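Local atomic coordinates of formiminoglutamase (Trypanosoma cruzi, PDB entry 4MYK), a protein that probably hydrolyses N-formimino-L-glutamate to glutamate and formamide, using a pair of manganese ions in an arginase-like active site. Residues D222-G225 with L226-K229; M264-L267 with A268-P272; E287-R290 with S291-A295. The protein carries 1 engineered substitution. All coordinates share one frame; numbering follows the deposited sequence.

Interaction 1: D222-G225 with L226-K229; sequences DAFG and LTGK
Thr-227 reaches back to Ala-223 and Phe-224 across the last turn of helix 216-227. Among the backbone bonds, Thr-227 N gives a nearly straight one to Ala-223 O (2.9 Å, N-H...O angle 166°). Leu-226 N bonds Asp-222 O at 3.2 Å. At the end of the series Gly-228 N closes to 2.7 Å from Phe-224 O, but from above the carbonyl plane, 39° out of it, as the chain leaves the helix at a glycine with positive phi. The hydroxyl makes a second group of contacts. With chi1 at 61°, Thr-227 OG1 sits between its own backbone N and carbonyl carbon, 3.3 Å from Ala-223 O and 3.4 Å from Phe-224 O; either could be at most a weak bond, as one proton cannot serve both well. Its stronger partner is the hydroxyl of Thr-231, on the strand that follows. In the arginase/deacetylase alpha/beta fold, helix 216-227 ends here and a short loop leads into parallel strand 231-236. The remaining contacts are packing. Phe-224 and Thr-227 lie side by side, OG1 of Thr-227 meeting the edge of the ring in its plane, 3.7 Å from Phe-224 CD1. Leu-226 CB rests 3.5 Å from Ala-223 O, and the Leu-226 side chain touches Val-181, His-204 and Met-206 on neighbouring strands. Ala-223 turns to Ile-143 and Phe-183, while the carboxylate of Asp-222 forms a salt bridge with Lys-214.

Interaction 2: M264-L267 with A268-P272; sequences MCFL and AGKTP
A chi1 of -169° carries the Phe-266 ring away from its own amide and along the helix to the chain of Lys-270, which starts in the less common rotamer at chi1 72° and bends again at chi3 and chi4. The aliphatic part of the lysine therefore folds back over the preceding turn: Lys-270 CD lies 3.9 Å from Phe-266 CE1 in an oblique approach, and Lys-270 CG is 3.1 Å from Leu-267 O. The side chain of Thr-271 is turned so that its hydroxyl can reach the carbonyl oxygen of Leu-267. Thr-271 OG1 donates to Leu-267 O at 2.9 Å from well above the carbonyl plane, while the bond from Thr-271 N to the same oxygen is bent and weak. Hydroxyl and amide of Thr-271 thus meet at one carbonyl oxygen, the amide only weakly, as the helix ends. Earlier in the helix Ala-268 N bonds Met-264 O at 3.0 Å and Gly-269 N bonds Cys-265 O, ordinary helical pairs. The branched end of Leu-267 brings CD1 to 3.9 Å from Thr-271 OG1, and the same side chain packs on Val-217 and Leu-220 of helix 216-227. Cys-265 and Ala-268 rest on Phe-235 and Phe-233. Residues 264-272 form the last turns of helix 258-270 and its exit, in the connecting helix of a beta-alpha-beta crossover between the parallel strands 231-236 and 274-280.

Interaction 3: E287-R290 with S291-A295; sequences EEYR and SPRVA
Side-chain capping of a helix start is the main feature here: Glu-287, in the loop after strand 274-280, binds Ser-291 and Arg-290 in the first turn of helix 290-306 and Tyr-289 just before it. Its chain bends at chi2 (-83°), which folds the carboxylate over the backbone amides. Glu-287 OE1 accepts from Ser-291 N at 2.8 Å on the syn lone pair and from Ser-291 OG at 2.6 Å on the anti side. Glu-287 OE2 takes Arg-290 N, 2.8 Å away, on its own syn lone pair, and Tyr-289 N at 3.0 Å from above the carboxylate plane. Four bonds fix the rotation of the group, and these donors at a helix N-terminus would probably favour its charged form. Farther out, Tyr-289 and Arg-293 lie side by side, ring and guanidinium planes 29° apart. Arg-293 CD approaches Tyr-289 CE2 to 3.6 Å, while CG of Pro-292 touches Glu-288 O at 3.3 Å. Ser-291 OG also bonds Gly-247 N. Arg-290 reaches Ser-243 O in its own chain and Ser-242 OG of the second subunit, and Tyr-289 stacks edge-to-face on Phe-62 of helix 55-63, against which Pro-292 packs as well.

In the fold
The three contacts follow one another along the chain, all within the arginase fold. Interactions 1 and 2 are helix ends, with centres 12 Å apart; they touch where Phe-224 CE2 lies 3.9 Å from Ala-268 CA. Each helix leads through a short loop into a strand of the parallel sheet, 231-236 or 274-280, and these two strands are neighbours. Interaction 3, a helix start, is about 29 Å from interaction 1 and 21 Å from interaction 2, centre to centre. It follows strand 274-280, across the chain's centre from interaction 1, and alone has a second subunit touching its segments. The side chains of Met-264 and Ser-291 lie about 13 and 14 Å from a manganese ion; no metal ligand belongs to the three contacts.

Interaction 1: D222-G225 with L226-K229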
loop_
_atom_site.group_PDB
_atom_site.type_symbol
_atom_site.label_atom_id
_atom_site.label_comp_id
_atom_site.label_asym_id
_atom_site.label_seq_id
_atom_site.Cartn_x
_atom_site.Cartn_y
_atom_site.Cartn_z
ATOM N N ASP A 222 -10.787 12.074 -20.499
ATOM C CA ASP A 222 -11.807 11.456 -21.326
ATOM C C ASP A 222 -13.176 11.659 -20.685
ATOM O O ASP A 222 -14.145 12.004 -21.370
ATOM C CB ASP A 222 -11.512 9.954 -21.514
ATOM C CG ASP A 222 -10.326 9.685 -22.460
ATOM O OD1 ASP A 222 -9.701 10.645 -22.951
ATOM O OD2 ASP A 222 -10.020 8.502 -22.716
ATOM N N ALA A 223 -13.244 11.444 -19.372
ATOM C CA ALA A 223 -14.495 11.543 -18.623
ATOM C C ALA A 223 -15.102 12.953 -18.678
ATOM O O ALA A 223 -16.316 13.101 -18.837
ATOM C CB ALA A 223 -14.303 11.078 -17.163
ATOM N N PHE A 224 -14.264 13.982 -18.553
ATOM C CA PHE A 224 -14.751 15.366 -18.656
ATOM C C PHE A 224 -15.178 15.737 -20.087
ATOM O O PHE A 224 -15.982 16.649 -20.300
ATOM C CB PHE A 224 -13.708 16.361 -18.151
ATOM C CG PHE A 224 -13.453 16.270 -16.685
ATOM C CD1 PHE A 224 -14.465 15.886 -15.822
ATOM C CD2 PHE A 224 -12.201 16.579 -16.161
ATOM C CE1 PHE A 224 -14.230 15.811 -14.462
ATOM C CE2 PHE A 224 -11.961 16.498 -14.796
ATOM C CZ PHE A 224 -12.976 16.121 -13.950
ATOM N N GLY A 225 -14.619 15.028 -21.061
ATOM C CA GLY A 225 -15.040 15.172 -22.437
ATOM C C GLY A 225 -16.479 14.735 -22.586
ATOM O O GLY A 225 -17.250 15.355 -23.308
ATOM N N LEU A 226 -16.829 13.659 -21.888
ATOM C CA LEU A 226 -18.187 13.124 -21.869
ATOM C C LEU A 226 -19.149 13.958 -21.014
ATOM O O LEU A 226 -20.260 14.263 -21.436
ATOM C CB LEU A 226 -18.171 11.667 -21.381
ATOM C CG LEU A 226 -17.511 10.631 -22.298
ATOM C CD1 LEU A 226 -17.235 9.334 -21.567
ATOM C CD2 LEU A 226 -18.382 10.393 -23.520
ATOM N N THR A 227 -18.732 14.325 -19.809
ATOM C CA THR A 227 -19.585 15.131 -18.948
ATOM C C THR A 227 -19.737 16.562 -19.489
ATOM O O THR A 227 -20.820 17.125 -19.492
ATOM C CB THR A 227 -19.053 15.160 -17.514
ATOM O OG1 THR A 227 -17.740 15.733 -17.510
ATOM C CG2 THR A 227 -18.984 13.750 -16.947
ATOM N N GLY A 228 -18.641 17.152 -19.941
ATOM C CA GLY A 228 -18.694 18.465 -20.558
ATOM C C GLY A 228 -18.980 19.628 -19.627
ATOM O O GLY A 228 -18.366 19.761 -18.572
ATOM N N LYS A 229 -19.906 20.492 -20.030
ATOM C CA LYS A 229 -20.140 21.733 -19.304
ATOM C C LYS A 229 -20.736 21.472 -17.932
ATOM O O LYS A 229 -21.478 20.507 -17.742
ATOM C CB LYS A 229 -21.073 22.648 -20.085
ATOM C CG LYS A 229 -20.617 22.947 -21.487
ATOM C CD LYS A 229 -20.781 24.418 -21.796
ATOM C CE LYS A 229 -22.077 24.973 -21.219
ATOM N NZ LYS A 229 -22.249 26.440 -21.478
#

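Interaction 2: M264-L267 with A268-P272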
loop_
_atom_site.group_PDB
_atom_site.type_symbol
_atom_site.label_atom_id
_atom_site.label_comp_id
_atom_site.label_asym_id
_atom_site.label_seq_id
_atom_site.Cartn_x
_atom_site.Cartn_y
_atom_site.Cartn_z
ATOM N N MET A 264 -5.811 13.459 -9.995
ATOM C CA MET A 264 -7.154 13.633 -10.551
ATOM C C MET A 264 -7.835 14.878 -10.007
ATOM O O MET A 264 -8.556 15.566 -10.726
ATOM C CB MET A 264 -8.033 12.422 -10.246
ATOM C CG MET A 264 -7.645 11.145 -10.963
ATOM S SD MET A 264 -8.538 9.748 -10.250
ATOM C CE MET A 264 -10.234 10.215 -10.592
ATOM N N CYS A 265 -7.627 15.150 -8.725
ATOM C CA CYS A 265 -8.160 16.359 -8.108
ATOM C C CYS A 265 -7.529 17.632 -8.694
ATOM O O CYS A 265 -8.221 18.624 -8.907
ATOM C CB CYS A 265 -8.006 16.305 -6.588
ATOM S SG CYS A 265 -9.170 15.160 -5.841
ATOM N N PHE A 266 -6.226 17.582 -8.970
ATOM C CA PHE A 266 -5.553 18.690 -9.638
ATOM C C PHE A 266 -6.151 18.955 -11.028
ATOM O O PHE A 266 -6.402 20.105 -11.394
ATOM C CB PHE A 266 -4.057 18.429 -9.750
ATOM C CG PHE A 266 -3.261 19.636 -10.197
ATOM C CD1 PHE A 266 -3.122 19.936 -11.543
ATOM C CD2 PHE A 266 -2.653 20.466 -9.268
ATOM C CE1 PHE A 266 -2.389 21.048 -11.951
ATOM C CE2 PHE A 266 -1.921 21.572 -9.670
ATOM C CZ PHE A 266 -1.792 21.866 -11.008
ATOM N N LEU A 267 -6.374 17.896 -11.804
ATOM C CA LEU A 267 -6.976 18.049 -13.127
ATOM C C LEU A 267 -8.336 18.724 -13.003
ATOM O O LEU A 267 -8.596 19.723 -13.664
ATOM C CB LEU A 267 -7.104 16.691 -13.843
ATOM C CG LEU A 267 -7.793 16.617 -15.219
ATOM C CD1 LEU A 267 -7.049 17.422 -16.269
ATOM C CD2 LEU A 267 -7.932 15.160 -15.663
ATOM N N ALA A 268 -9.189 18.174 -12.141
ATOM C CA ALA A 268 -10.517 18.720 -11.893
ATOM C C ALA A 268 -10.451 20.211 -11.567
ATOM O O ALA A 268 -11.258 21.009 -12.055
ATOM C CB ALA A 268 -11.197 17.948 -10.761
ATOM N N GLY A 269 -9.484 20.577 -10.733
ATOM C CA GLY A 269 -9.324 21.955 -10.297
ATOM C C GLY A 269 -8.985 22.909 -11.428
ATOM O O GLY A 269 -9.523 24.015 -11.497
ATOM N N LYS A 270 -8.095 22.480 -12.317
ATOM C CA LYS A 270 -7.677 23.306 -13.449
ATOM C C LYS A 270 -8.693 23.273 -14.600
ATOM O O LYS A 270 -8.604 24.067 -15.539
ATOM C CB LYS A 270 -6.299 22.863 -13.945
ATOM C CG LYS A 270 -6.307 21.535 -14.659
ATOM C CD LYS A 270 -4.905 21.050 -14.893
ATOM C CE LYS A 270 -4.126 22.031 -15.744
ATOM N NZ LYS A 270 -4.354 21.807 -17.204
ATOM N N THR A 271 -9.655 22.353 -14.512
ATOM C CA THR A 271 -10.685 22.164 -15.544
ATOM C C THR A 271 -11.881 23.069 -15.279
ATOM O O THR A 271 -12.668 22.805 -14.376
ATOM C CB THR A 271 -11.158 20.687 -15.606
ATOM O OG1 THR A 271 -10.114 19.883 -16.169
ATOM C CG2 THR A 271 -12.411 20.544 -16.460
ATOM N N PRO A 272 -12.015 24.135 -16.077
ATOM C CA PRO A 272 -12.957 25.236 -15.840
ATOM C C PRO A 272 -14.430 24.846 -15.969
ATOM O O PRO A 272 -15.296 25.571 -15.472
ATOM C CB PRO A 272 -12.575 26.258 -16.912
ATOM C CG PRO A 272 -11.934 25.465 -17.980
ATOM C CD PRO A 272 -11.198 24.358 -17.280
#

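Interaction 3: E287-R290 with S291-A295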
loop_
_atom_site.group_PDB
_atom_site.type_symbol
_atom_site.label_atom_id
_atom_site.label_comp_id
_atom_site.label_asym_id
_atom_site.label_seq_id
_atom_site.Cartn_x
_atom_site.Cartn_y
_atom_site.Cartn_z
ATOM N N GLU A 287 -10.661 4.437 10.314
ATOM C CA GLU A 287 -9.275 4.837 10.520
ATOM C C GLU A 287 -9.241 6.361 10.596
ATOM O O GLU A 287 -9.887 7.031 9.795
ATOM C CB GLU A 287 -8.373 4.310 9.401
ATOM C CG GLU A 287 -6.884 4.406 9.704
ATOM C CD GLU A 287 -6.312 5.777 9.402
ATOM O OE1 GLU A 287 -6.795 6.420 8.452
ATOM O OE2 GLU A 287 -5.366 6.202 10.094
ATOM N N GLU A 288 -8.501 6.912 11.556
ATOM C CA GLU A 288 -8.694 8.314 11.916
ATOM C C GLU A 288 -7.540 9.281 11.630
ATOM O O GLU A 288 -7.718 10.489 11.740
ATOM C CB GLU A 288 -9.058 8.420 13.390
ATOM C CG GLU A 288 -7.971 7.907 14.310
ATOM C CD GLU A 288 -7.962 8.614 15.647
ATOM O OE1 GLU A 288 -6.910 8.568 16.320
ATOM O OE2 GLU A 288 -8.992 9.226 16.021
ATOM N N TYR A 289 -6.361 8.780 11.280
ATOM C CA TYR A 289 -5.230 9.691 11.042
ATOM C C TYR A 289 -4.775 9.783 9.569
ATOM O O TYR A 289 -4.713 10.873 8.997
ATOM C CB TYR A 289 -4.043 9.365 11.961
ATOM C CG TYR A 289 -3.059 10.511 12.051
ATOM C CD1 TYR A 289 -3.243 11.532 12.976
ATOM C CD2 TYR A 289 -1.961 10.597 11.190
ATOM C CE1 TYR A 289 -2.357 12.598 13.059
ATOM C CE2 TYR A 289 -1.066 11.663 11.268
ATOM C CZ TYR A 289 -1.272 12.659 12.207
ATOM O OH TYR A 289 -0.399 13.724 12.301
ATOM N N ARG A 290 -4.478 8.633 8.966
ATOM C CA ARG A 290 -3.915 8.574 7.623
ATOM C C ARG A 290 -4.919 8.984 6.556
ATOM O O ARG A 290 -4.576 9.646 5.558
ATOM C CB ARG A 290 -3.425 7.157 7.330
ATOM C CG ARG A 290 -2.247 6.692 8.184
ATOM C CD ARG A 290 -1.852 5.246 7.863
ATOM N NE ARG A 290 -1.442 5.049 6.472
ATOM C CZ ARG A 290 -1.946 4.121 5.649
ATOM N NH1 ARG A 290 -2.886 3.279 6.058
ATOM N NH2 ARG A 290 -1.502 4.029 4.403
ATOM N N SER A 291 -6.163 8.569 6.760
ATOM C CA SER A 291 -7.193 8.730 5.740
ATOM C C SER A 291 -7.702 10.176 5.620
ATOM O O SER A 291 -7.872 10.688 4.519
ATOM C CB SER A 291 -8.319 7.725 5.985
ATOM O OG SER A 291 -7.777 6.415 6.059
ATOM N N PRO A 292 -7.939 10.838 6.759
ATOM C CA PRO A 292 -8.261 12.271 6.738
ATOM C C PRO A 292 -7.167 13.140 6.111
ATOM O O PRO A 292 -7.475 14.124 5.445
ATOM C CB PRO A 292 -8.439 12.598 8.220
ATOM C CG PRO A 292 -8.954 11.307 8.801
ATOM C CD PRO A 292 -8.195 10.235 8.081
ATOM N N ARG A 293 -5.907 12.784 6.318
ATOM C CA ARG A 293 -4.814 13.493 5.655
ATOM C C ARG A 293 -4.941 13.374 4.142
ATOM O O ARG A 293 -4.788 14.347 3.418
ATOM C CB ARG A 293 -3.445 12.989 6.129
ATOM C CG ARG A 293 -3.162 13.260 7.603
ATOM C CD ARG A 293 -1.721 12.936 7.982
ATOM N NE ARG A 293 -0.761 13.734 7.217
ATOM C CZ ARG A 293 -0.028 14.718 7.729
ATOM N NH1 ARG A 293 -0.137 15.032 9.012
ATOM N NH2 ARG A 293 0.817 15.387 6.960
ATOM N N VAL A 294 -5.230 12.172 3.658
ATOM C CA VAL A 294 -5.389 11.986 2.217
ATOM C C VAL A 294 -6.511 12.867 1.672
ATOM O O VAL A 294 -6.364 13.485 0.612
ATOM C CB VAL A 294 -5.646 10.521 1.852
ATOM C CG1 VAL A 294 -6.044 10.395 0.378
ATOM C CG2 VAL A 294 -4.411 9.680 2.183
ATOM N N ALA A 295 -7.617 12.929 2.412
ATOM C CA ALA A 295 -8.807 13.671 2.002
ATOM C C ALA A 295 -8.495 15.157 1.881
ATOM O O ALA A 295 -8.879 15.801 0.900
ATOM C CB ALA A 295 -9.950 13.436 2.983
#